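Local coordinates for PspGI restriction endonuclease (Pyrococcus sp. GI-H, PDB 3BM3), which probably cuts DNA at a specific sequence as a type II restriction endonuclease, and is held here on its substrate DNA with base flipping, at residues 117-125 with 136-147; 150-158 with 249-260. The protein carries 2 engineered substitutions. All blocks are in the same frame, centred on the assembly; numbering follows the deposited sequence.

Interaction 1: residues 117-125 with 136-147; sequences IRYEHDRVI and KPAFIIPSVRTF. Engineered in segment 136-147: A138 (natural residue Asp), T146 (natural residue Ala).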
loop_
_atom_site.group_PDB
_atom_site.type_symbol
_atom_site.label_atom_id
_atom_site.label_comp_id
_atom_site.label_asym_id
_atom_site.label_seq_id
_atom_site.Cartn_x
_atom_site.Cartn_y
_atom_site.Cartn_z
ATOM N N ILE C 117 -10.414 -27.259 -2.470
ATOM C CA ILE C 117 -10.325 -26.464 -1.269
ATOM C C ILE C 117 -11.480 -25.521 -1.315
ATOM O O ILE C 117 -11.562 -24.679 -2.215
ATOM C CB ILE C 117 -9.000 -25.697 -1.180
ATOM C CG1 ILE C 117 -7.841 -26.702 -1.090
ATOM C CG2 ILE C 117 -8.985 -24.690 -0.004
ATOM C CD1 ILE C 117 -6.480 -26.083 -1.344
ATOM N N ARG C 118 -12.342 -25.619 -0.318
ATOM C CA ARG C 118 -13.427 -24.675 -0.205
ATOM C C ARG C 118 -12.905 -23.387 0.340
ATOM O O ARG C 118 -12.026 -23.371 1.193
ATOM C CB ARG C 118 -14.528 -25.207 0.697
ATOM C CG ARG C 118 -15.297 -26.355 0.037
ATOM C CD ARG C 118 -16.335 -26.908 0.986
ATOM N NE ARG C 118 -17.115 -27.997 0.386
ATOM C CZ ARG C 118 -16.699 -29.252 0.226
ATOM N NH1 ARG C 118 -15.477 -29.622 0.617
ATOM N NH2 ARG C 118 -17.519 -30.143 -0.326
ATOM N N TYR C 119 -13.456 -22.310 -0.176
ATOM C CA TYR C 119 -13.014 -20.991 0.198
ATOM C C TYR C 119 -14.170 -20.028 0.038
ATOM O O TYR C 119 -15.173 -20.318 -0.606
ATOM C CB TYR C 119 -11.840 -20.523 -0.670
ATOM C CG TYR C 119 -12.274 -20.287 -2.088
ATOM C CD1 TYR C 119 -12.760 -19.051 -2.481
ATOM C CD2 TYR C 119 -12.272 -21.327 -3.014
ATOM C CE1 TYR C 119 -13.219 -18.838 -3.776
ATOM C CE2 TYR C 119 -12.724 -21.123 -4.311
ATOM C CZ TYR C 119 -13.206 -19.877 -4.669
ATOM O OH TYR C 119 -13.664 -19.668 -5.950
ATOM N N GLU C 120 -13.990 -18.869 0.637
ATOM C CA GLU C 120 -14.780 -17.720 0.322
ATOM C C GLU C 120 -13.855 -16.556 0.066
ATOM O O GLU C 120 -12.831 -16.391 0.716
ATOM C CB GLU C 120 -15.776 -17.401 1.424
ATOM C CG GLU C 120 -16.873 -18.423 1.463
ATOM C CD GLU C 120 -17.855 -18.201 2.565
ATOM O OE1 GLU C 120 -17.546 -17.517 3.555
ATOM O OE2 GLU C 120 -18.943 -18.751 2.422
ATOM N N HIS C 121 -14.269 -15.727 -0.884
ATOM C CA HIS C 121 -13.565 -14.524 -1.250
ATOM C C HIS C 121 -14.575 -13.398 -1.094
ATOM O O HIS C 121 -15.775 -13.626 -1.117
ATOM C CB HIS C 121 -13.104 -14.649 -2.704
ATOM C CG HIS C 121 -12.440 -13.426 -3.244
ATOM N ND1 HIS C 121 -13.060 -12.589 -4.146
ATOM C CD2 HIS C 121 -11.207 -12.907 -3.033
ATOM C CE1 HIS C 121 -12.243 -11.595 -4.450
ATOM N NE2 HIS C 121 -11.110 -11.770 -3.797
ATOM N N ASP C 122 -14.090 -12.190 -0.909
ATOM C CA ASP C 122 -14.963 -11.038 -0.755
ATOM C C ASP C 122 -15.754 -11.040 0.541
ATOM O O ASP C 122 -16.789 -10.363 0.640
ATOM C CB ASP C 122 -15.928 -10.936 -1.963
ATOM C CG ASP C 122 -15.986 -9.545 -2.559
ATOM O OD1 ASP C 122 -15.087 -8.717 -2.259
ATOM O OD2 ASP C 122 -16.934 -9.291 -3.345
ATOM N N ARG C 123 -15.298 -11.779 1.556
ATOM C CA ARG C 123 -16.026 -11.758 2.808
ATOM C C ARG C 123 -15.362 -10.766 3.749
ATOM O O ARG C 123 -14.150 -10.703 3.830
ATOM C CB ARG C 123 -16.121 -13.167 3.399
ATOM C CG ARG C 123 -16.834 -14.136 2.467
ATOM C CD ARG C 123 -18.161 -13.580 1.932
ATOM N NE ARG C 123 -19.019 -14.675 1.458
ATOM C CZ ARG C 123 -18.930 -15.278 0.275
ATOM N NH1 ARG C 123 -18.037 -14.906 -0.620
ATOM N NH2 ARG C 123 -19.758 -16.273 -0.017
ATOM N N VAL C 124 -16.183 -9.962 4.402
ATOM C CA VAL C 124 -15.734 -9.006 5.372
ATOM C C VAL C 124 -15.905 -9.607 6.752
ATOM O O VAL C 124 -17.000 -10.101 7.123
ATOM C CB VAL C 124 -16.518 -7.711 5.231
ATOM C CG1 VAL C 124 -16.026 -6.669 6.234
ATOM C CG2 VAL C 124 -16.383 -7.215 3.789
ATOM N N ILE C 125 -14.807 -9.600 7.511
ATOM C CA ILE C 125 -14.820 -10.049 8.879
ATOM C C ILE C 125 -15.091 -8.807 9.713
ATOM O O ILE C 125 -14.248 -7.938 9.843
ATOM C CB ILE C 125 -13.493 -10.699 9.288
ATOM C CG1 ILE C 125 -13.212 -11.895 8.389
ATOM C CG2 ILE C 125 -13.550 -11.084 10.776
ATOM C CD1 ILE C 125 -11.864 -12.541 8.673
ATOM N N LYS C 136 -10.731 -7.893 5.387
ATOM C CA LYS C 136 -11.097 -8.601 4.174
ATOM C C LYS C 136 -9.908 -9.387 3.611
ATOM O O LYS C 136 -9.284 -9.003 2.618
ATOM C CB LYS C 136 -11.690 -7.627 3.157
ATOM C CG LYS C 136 -12.348 -8.308 1.978
ATOM C CD LYS C 136 -12.735 -7.309 0.901
ATOM C CE LYS C 136 -12.542 -7.917 -0.459
ATOM N NZ LYS C 136 -13.298 -7.179 -1.480
ATOM N N PRO C 137 -9.604 -10.520 4.254
ATOM C CA PRO C 137 -8.609 -11.389 3.680
ATOM C C PRO C 137 -9.067 -11.748 2.265
ATOM O O PRO C 137 -10.278 -11.859 2.001
ATOM C CB PRO C 137 -8.630 -12.628 4.586
ATOM C CG PRO C 137 -9.497 -12.328 5.710
ATOM C CD PRO C 137 -10.194 -11.044 5.494
ATOM N N ALA C 138 -8.118 -11.940 1.361
ATOM C CA ALA C 138 -8.450 -12.390 0.020
ATOM C C ALA C 138 -9.247 -13.667 0.068
ATOM O O ALA C 138 -10.224 -13.806 -0.639
ATOM C CB ALA C 138 -7.214 -12.610 -0.864
ATOM N N PHE C 139 -8.815 -14.604 0.910
ATOM C CA PHE C 139 -9.506 -15.863 1.044
ATOM C C PHE C 139 -9.649 -16.242 2.491
ATOM O O PHE C 139 -8.768 -16.010 3.302
ATOM C CB PHE C 139 -8.756 -16.956 0.292
ATOM C CG PHE C 139 -8.627 -16.655 -1.162
ATOM C CD1 PHE C 139 -9.687 -16.908 -2.006
ATOM C CD2 PHE C 139 -7.502 -16.053 -1.677
ATOM C CE1 PHE C 139 -9.628 -16.586 -3.361
ATOM C CE2 PHE C 139 -7.435 -15.738 -3.039
ATOM C CZ PHE C 139 -8.487 -16.016 -3.865
ATOM N N ILE C 140 -10.791 -16.821 2.778
ATOM C CA ILE C 140 -11.028 -17.444 4.046
ATOM C C ILE C 140 -11.309 -18.883 3.736
ATOM O O ILE C 140 -12.202 -19.205 2.951
ATOM C CB ILE C 140 -12.218 -16.839 4.763
ATOM C CG1 ILE C 140 -11.996 -15.348 4.964
ATOM C CG2 ILE C 140 -12.421 -17.533 6.126
ATOM C CD1 ILE C 140 -13.138 -14.623 5.578
ATOM N N ILE C 141 -10.543 -19.764 4.365
ATOM C CA ILE C 141 -10.673 -21.181 4.121
ATOM C C ILE C 141 -11.155 -21.870 5.383
ATOM O O ILE C 141 -10.509 -21.768 6.411
ATOM C CB ILE C 141 -9.338 -21.749 3.641
ATOM C CG1 ILE C 141 -9.000 -21.060 2.295
ATOM C CG2 ILE C 141 -9.458 -23.263 3.525
ATOM C CD1 ILE C 141 -7.753 -21.456 1.687
ATOM N N PRO C 142 -12.307 -22.559 5.320
ATOM C CA PRO C 142 -13.166 -22.779 4.148
ATOM C C PRO C 142 -14.244 -21.724 3.929
ATOM O O PRO C 142 -14.797 -21.613 2.818
ATOM C CB PRO C 142 -13.810 -24.112 4.463
ATOM C CG PRO C 142 -13.971 -24.081 5.949
ATOM C CD PRO C 142 -12.799 -23.311 6.491
ATOM N N SER C 143 -14.565 -20.972 4.975
ATOM C CA SER C 143 -15.642 -20.015 4.913
ATOM C C SER C 143 -15.556 -19.086 6.087
ATOM O O SER C 143 -14.985 -19.421 7.123
ATOM C CB SER C 143 -17.003 -20.722 5.012
ATOM O OG SER C 143 -17.150 -21.347 6.283
ATOM N N VAL C 144 -16.165 -17.926 5.929
ATOM C CA VAL C 144 -16.251 -16.987 7.039
ATOM C C VAL C 144 -17.075 -17.567 8.197
ATOM O O VAL C 144 -16.734 -17.354 9.358
ATOM C CB VAL C 144 -16.731 -15.584 6.593
ATOM C CG1 VAL C 144 -18.209 -15.550 6.389
ATOM C CG2 VAL C 144 -16.267 -14.532 7.587
ATOM N N ARG C 145 -18.122 -18.335 7.903
ATOM C CA ARG C 145 -18.893 -18.914 9.025
ATOM C C ARG C 145 -18.023 -19.810 9.875
ATOM O O ARG C 145 -18.042 -19.728 11.102
ATOM C CB ARG C 145 -20.164 -19.617 8.571
ATOM C CG ARG C 145 -21.238 -18.597 8.247
ATOM C CD ARG C 145 -22.654 -19.057 8.422
ATOM N NE ARG C 145 -22.903 -20.353 7.826
ATOM C CZ ARG C 145 -24.083 -20.745 7.350
ATOM N NH1 ARG C 145 -25.131 -19.936 7.372
ATOM N NH2 ARG C 145 -24.204 -21.955 6.840
ATOM N N THR C 146 -17.210 -20.626 9.222
ATOM C CA THR C 146 -16.293 -21.502 9.934
ATOM C C THR C 146 -15.256 -20.754 10.747
ATOM O O THR C 146 -14.975 -21.108 11.891
ATOM C CB THR C 146 -15.635 -22.495 8.972
ATOM O OG1 THR C 146 -16.672 -23.339 8.484
ATOM C CG2 THR C 146 -14.600 -23.339 9.683
ATOM N N PHE C 147 -14.710 -19.697 10.164
ATOM C CA PHE C 147 -13.820 -18.818 10.899
ATOM C C PHE C 147 -14.461 -18.247 12.159
ATOM O O PHE C 147 -13.880 -18.316 13.231
ATOM C CB PHE C 147 -13.328 -17.666 10.035
ATOM C CG PHE C 147 -12.508 -16.684 10.802
ATOM C CD1 PHE C 147 -11.183 -16.952 11.106
ATOM C CD2 PHE C 147 -13.075 -15.512 11.281
ATOM C CE1 PHE C 147 -10.412 -16.059 11.833
ATOM C CE2 PHE C 147 -12.300 -14.621 12.033
ATOM C CZ PHE C 147 -10.981 -14.906 12.313
HETATM O O HOH W 1 -19.710 -18.390 5.322
HETATM O O HOH W 2 -11.830 -10.980 -0.297
#
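E120 pairs with I140 in a single antiparallel hydrogen-bonded bridge. E120 N gives to I140 O and I140 N gives to E120 O, each at 2.9 Å. The loop 117-125 lies along the outer edge of strand 139-141. The chain of E120 is extended beyond CG (chi2 177°) and carries OE1 to the start of helix 144-149. There OE1 takes V144 N at 2.8 Å from above the carboxylate plane, and water 1 links it to R145 N. The helix end may ease the charge of E120. S143 caps this end through OG, which accepts from engineered T146 N at 3.0 Å. The edge of F139 meets the face of Y119, an offset edge-to-face pair with planes at 80°. The H121 ring meets F139 obliquely, with planes at 39°, and joins the same aromatic cluster. D122 OD1 and K136 NZ form a salt bridge; its modelled length of 2.5 Å is doubtful, as K136 has a second conformer. I125 CD1 meets P137 CG at 3.8 Å, and its CG2 meets F147 CE2. A138, also engineered, and F139 both face I157, a classic beta bulge in the edge strand of the mixed sheet, consistent with the PDDEXK nuclease fold.

Interaction 2: residues 150-158 with 249-260; sequences DPSSAILIT and IFDDIIQFLNKH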
loop_
_atom_site.group_PDB
_atom_site.type_symbol
_atom_site.label_atom_id
_atom_site.label_comp_id
_atom_site.label_asym_id
_atom_site.label_seq_id
_atom_site.Cartn_x
_atom_site.Cartn_y
_atom_site.Cartn_z
ATOM N N ASP C 150 -15.042 -20.835 14.850
ATOM C CA ASP C 150 -13.798 -21.222 15.484
ATOM C C ASP C 150 -12.646 -20.685 14.663
ATOM O O ASP C 150 -12.208 -21.363 13.729
ATOM C CB ASP C 150 -13.681 -22.737 15.549
ATOM C CG ASP C 150 -12.432 -23.201 16.264
ATOM O OD1 ASP C 150 -11.608 -22.351 16.700
ATOM O OD2 ASP C 150 -12.298 -24.438 16.401
ATOM N N PRO C 151 -12.156 -19.480 15.017
ATOM C CA PRO C 151 -11.034 -18.891 14.276
ATOM C C PRO C 151 -9.835 -19.789 14.090
ATOM O O PRO C 151 -9.173 -19.715 13.062
ATOM C CB PRO C 151 -10.671 -17.661 15.130
ATOM C CG PRO C 151 -11.940 -17.237 15.707
ATOM C CD PRO C 151 -12.625 -18.551 16.069
ATOM N N SER C 152 -9.569 -20.689 15.048
ATOM C CA SER C 152 -8.414 -21.574 14.932
ATOM C C SER C 152 -8.564 -22.626 13.841
ATOM O O SER C 152 -7.582 -23.246 13.471
ATOM C CB SER C 152 -8.106 -22.265 16.260
ATOM O OG SER C 152 -9.136 -23.144 16.617
ATOM N N SER C 153 -9.786 -22.794 13.331
ATOM C CA SER C 153 -10.146 -23.874 12.423
ATOM C C SER C 153 -10.141 -23.429 10.972
ATOM O O SER C 153 -10.362 -24.227 10.082
ATOM C CB SER C 153 -11.524 -24.435 12.764
ATOM O OG SER C 153 -12.564 -23.510 12.446
ATOM N N ALA C 154 -9.917 -22.135 10.748
ATOM C CA ALA C 154 -9.948 -21.548 9.392
ATOM C C ALA C 154 -8.609 -20.888 9.107
ATOM O O ALA C 154 -7.834 -20.567 10.022
ATOM C CB ALA C 154 -11.054 -20.506 9.276
ATOM N N ILE C 155 -8.369 -20.676 7.820
ATOM C CA ILE C 155 -7.171 -19.997 7.368
ATOM C C ILE C 155 -7.599 -18.706 6.715
ATOM O O ILE C 155 -8.473 -18.717 5.859
ATOM C CB ILE C 155 -6.366 -20.812 6.359
ATOM C CG1 ILE C 155 -6.219 -22.261 6.798
ATOM C CG2 ILE C 155 -4.999 -20.140 6.110
ATOM C CD1 ILE C 155 -5.621 -23.167 5.684
ATOM N N LEU C 156 -6.952 -17.610 7.112
ATOM C CA LEU C 156 -7.101 -16.344 6.447
ATOM C C LEU C 156 -5.864 -16.194 5.578
ATOM O O LEU C 156 -4.721 -16.333 6.048
ATOM C CB LEU C 156 -7.166 -15.210 7.450
ATOM C CG LEU C 156 -8.147 -15.468 8.576
ATOM C CD1 LEU C 156 -8.203 -14.275 9.480
ATOM C CD2 LEU C 156 -9.514 -15.796 7.982
ATOM N N ILE C 157 -6.105 -15.906 4.308
ATOM C CA ILE C 157 -5.018 -15.768 3.362
ATOM C C ILE C 157 -5.105 -14.421 2.702
ATOM O O ILE C 157 -6.161 -14.073 2.139
ATOM C CB ILE C 157 -5.049 -16.830 2.283
ATOM C CG1 ILE C 157 -5.102 -18.221 2.917
ATOM C CG2 ILE C 157 -3.783 -16.684 1.421
ATOM C CD1 ILE C 157 -5.105 -19.407 1.932
ATOM N N THR C 158 -4.027 -13.660 2.806
ATOM C CA THR C 158 -3.906 -12.388 2.125
ATOM C C THR C 158 -2.989 -12.654 0.939
ATOM O O THR C 158 -1.995 -13.367 1.064
ATOM C CB THR C 158 -3.362 -11.278 3.060
ATOM O OG1 THR C 158 -4.304 -11.042 4.118
ATOM C CG2 THR C 158 -3.156 -9.985 2.277
ATOM N N ILE C 249 1.282 -23.994 -0.919
ATOM C CA ILE C 249 0.177 -23.546 -0.099
ATOM C C ILE C 249 -1.022 -24.498 -0.219
ATOM O O ILE C 249 -1.778 -24.657 0.701
ATOM C CB ILE C 249 -0.224 -22.103 -0.392
ATOM C CG1 ILE C 249 -1.120 -21.566 0.724
ATOM C CG2 ILE C 249 -0.872 -21.976 -1.804
ATOM C CD1 ILE C 249 -1.362 -20.065 0.685
ATOM N N PHE C 250 -1.180 -25.134 -1.354
ATOM C CA PHE C 250 -2.358 -25.944 -1.607
ATOM C C PHE C 250 -2.382 -27.190 -0.751
ATOM O O PHE C 250 -3.371 -27.451 -0.047
ATOM C CB PHE C 250 -2.461 -26.197 -3.098
ATOM C CG PHE C 250 -2.523 -24.909 -3.846
ATOM C CD1 PHE C 250 -3.667 -24.154 -3.811
ATOM C CD2 PHE C 250 -1.387 -24.362 -4.426
ATOM C CE1 PHE C 250 -3.707 -22.936 -4.421
ATOM C CE2 PHE C 250 -1.420 -23.143 -5.031
ATOM C CZ PHE C 250 -2.579 -22.421 -5.029
ATOM N N ASP C 251 -1.272 -27.902 -0.724
ATOM C CA ASP C 251 -1.170 -29.050 0.154
ATOM C C ASP C 251 -1.158 -28.601 1.615
ATOM O O ASP C 251 -1.710 -29.259 2.475
ATOM C CB ASP C 251 0.073 -29.856 -0.185
ATOM C CG ASP C 251 0.172 -31.111 0.644
ATOM O OD1 ASP C 251 -0.808 -31.861 0.597
ATOM O OD2 ASP C 251 1.185 -31.279 1.370
ATOM N N ASP C 252 -0.550 -27.446 1.906
ATOM C CA ASP C 252 -0.539 -26.924 3.278
ATOM C C ASP C 252 -1.966 -26.694 3.761
ATOM O O ASP C 252 -2.308 -26.976 4.910
ATOM C CB ASP C 252 0.240 -25.625 3.346
ATOM C CG ASP C 252 1.744 -25.805 3.260
ATOM O OD1 ASP C 252 2.233 -26.953 3.197
ATOM O OD2 ASP C 252 2.448 -24.763 3.293
ATOM N N ILE C 253 -2.807 -26.174 2.882
ATOM C CA ILE C 253 -4.196 -25.943 3.237
ATOM C C ILE C 253 -4.880 -27.291 3.473
ATOM O O ILE C 253 -5.587 -27.493 4.458
ATOM C CB ILE C 253 -4.943 -25.200 2.135
ATOM C CG1 ILE C 253 -4.459 -23.756 2.046
ATOM C CG2 ILE C 253 -6.440 -25.210 2.408
ATOM C CD1 ILE C 253 -4.834 -23.098 0.695
ATOM N N ILE C 254 -4.653 -28.210 2.545
ATOM C CA ILE C 254 -5.218 -29.578 2.660
ATOM C C ILE C 254 -4.821 -30.184 4.010
ATOM O O ILE C 254 -5.657 -30.749 4.722
ATOM C CB ILE C 254 -4.746 -30.476 1.504
ATOM C CG1 ILE C 254 -5.507 -30.096 0.214
ATOM C CG2 ILE C 254 -5.006 -31.951 1.840
ATOM C CD1 ILE C 254 -4.872 -30.584 -1.059
ATOM N N GLN C 255 -3.552 -30.082 4.368
ATOM C CA GLN C 255 -3.075 -30.689 5.617
ATOM C C GLN C 255 -3.630 -29.977 6.841
ATOM O O GLN C 255 -3.956 -30.594 7.861
ATOM C CB GLN C 255 -1.559 -30.678 5.676
ATOM C CG GLN C 255 -0.886 -31.449 4.538
ATOM C CD GLN C 255 -1.266 -32.909 4.514
ATOM O OE1 GLN C 255 -1.428 -33.522 5.558
ATOM N NE2 GLN C 255 -1.382 -33.479 3.323
ATOM N N PHE C 256 -3.727 -28.664 6.742
ATOM C CA PHE C 256 -4.360 -27.901 7.781
ATOM C C PHE C 256 -5.801 -28.353 7.970
ATOM O O PHE C 256 -6.216 -28.613 9.080
ATOM C CB PHE C 256 -4.340 -26.415 7.450
ATOM C CG PHE C 256 -5.089 -25.592 8.424
ATOM C CD1 PHE C 256 -4.446 -25.022 9.519
ATOM C CD2 PHE C 256 -6.453 -25.384 8.250
ATOM C CE1 PHE C 256 -5.174 -24.259 10.428
ATOM C CE2 PHE C 256 -7.177 -24.663 9.147
ATOM C CZ PHE C 256 -6.539 -24.088 10.246
ATOM N N LEU C 257 -6.562 -28.455 6.891
ATOM C CA LEU C 257 -7.992 -28.793 7.001
ATOM C C LEU C 257 -8.171 -30.224 7.500
ATOM O O LEU C 257 -9.069 -30.479 8.286
ATOM C CB LEU C 257 -8.706 -28.604 5.669
ATOM C CG LEU C 257 -8.827 -27.142 5.211
ATOM C CD1 LEU C 257 -9.360 -27.104 3.802
ATOM C CD2 LEU C 257 -9.687 -26.310 6.175
ATOM N N ASN C 258 -7.287 -31.123 7.066
ATOM C CA ASN C 258 -7.275 -32.520 7.543
ATOM C C ASN C 258 -7.035 -32.621 9.053
ATOM O O ASN C 258 -7.492 -33.578 9.699
ATOM C CB ASN C 258 -6.196 -33.335 6.812
ATOM C CG ASN C 258 -6.546 -33.621 5.344
ATOM O OD1 ASN C 258 -7.682 -33.445 4.919
ATOM N ND2 ASN C 258 -5.554 -34.077 4.571
ATOM N N LYS C 259 -6.274 -31.675 9.596
ATOM C CA LYS C 259 -5.960 -31.645 11.022
ATOM C C LYS C 259 -7.068 -30.967 11.826
ATOM O O LYS C 259 -7.298 -31.313 12.983
ATOM C CB LYS C 259 -4.619 -30.950 11.283
ATOM C CG LYS C 259 -3.392 -31.838 11.029
ATOM C CD LYS C 259 -2.063 -31.137 11.380
ATOM C CE LYS C 259 -2.011 -30.659 12.845
ATOM N NZ LYS C 259 -0.635 -30.266 13.313
ATOM N N HIS C 260 -7.766 -30.021 11.208
ATOM C CA HIS C 260 -8.733 -29.189 11.933
ATOM C C HIS C 260 -10.184 -29.627 11.724
ATOM O O HIS C 260 -11.113 -28.869 12.043
ATOM C CB HIS C 260 -8.515 -27.717 11.580
ATOM C CG HIS C 260 -7.226 -27.172 12.106
ATOM N ND1 HIS C 260 -7.168 -26.297 13.168
ATOM C CD2 HIS C 260 -5.943 -27.406 11.740
ATOM C CE1 HIS C 260 -5.904 -25.999 13.421
ATOM N NE2 HIS C 260 -5.140 -26.668 12.574
#
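Strand 155-158 and helix 249-259 run nearly antiparallel, at 161°, with their axes 11.2 Å apart at the closest. I155 and I157 both point from the strand toward the helix. I155 and F256 run alongside each other, pointing opposite ways, and I155 lays CG1 over one face of the ring, 3.6 Å from the centroid and 21° off the normal, a CH-pi contact. H260 CD2 lies over the centre of the opposite face, and the ring is clamped from both sides. F256 carries CG anti to its backbone N (chi1 175°), which sends the ring toward the 3-10 turn 151-153. There S153 O approaches the ring edge, 3.3 Å from F256 CE2. Replacement by alanine would probably leave I155 CG1 without its aromatic partner and H260 without the ring beneath it. This is helix-on-sheet packing in an alpha/beta domain, with helix 249-259 lying along strand 155-158 on one face of the mixed sheet and touching I141 of the next strand. I253 CG1 meets I155 CD1 at 3.9 Å. I157 CD1 touches I253 CD1 and meets I249 CD1 tip to tip, at 4.0 Å. The turn before the strand is fixed by D150. Its OD1 takes S152 N, an Asx turn, and S152 OG at 2.6 Å, both from the same face of the carboxylate plane. D150 O takes S153 N and S153 OG.

Overall arrangement
From the N terminus, the chain leaves helix 85-115 and enters interaction 1. This contact closes a short loop that holds the small antiparallel pair 125-126 and 134-135. Helix 144-149 then leads into 150-158, where interaction 2 opens. Its loop is much longer, with 90 residues between the segments, and carries strands 186-191, 211-214 and 243-245 of the mixed sheet. Helix 249-259, the last one modelled, closes it. The two contacts follow in series and neither nest nor cross. They join through neighbouring strands 139-141 and 155-160, whose backbones probably bond from I141 N to I155 O and from I157 N to F139 O. Interaction 1 borders the sheet edge; interaction 2 ties one face to that helix.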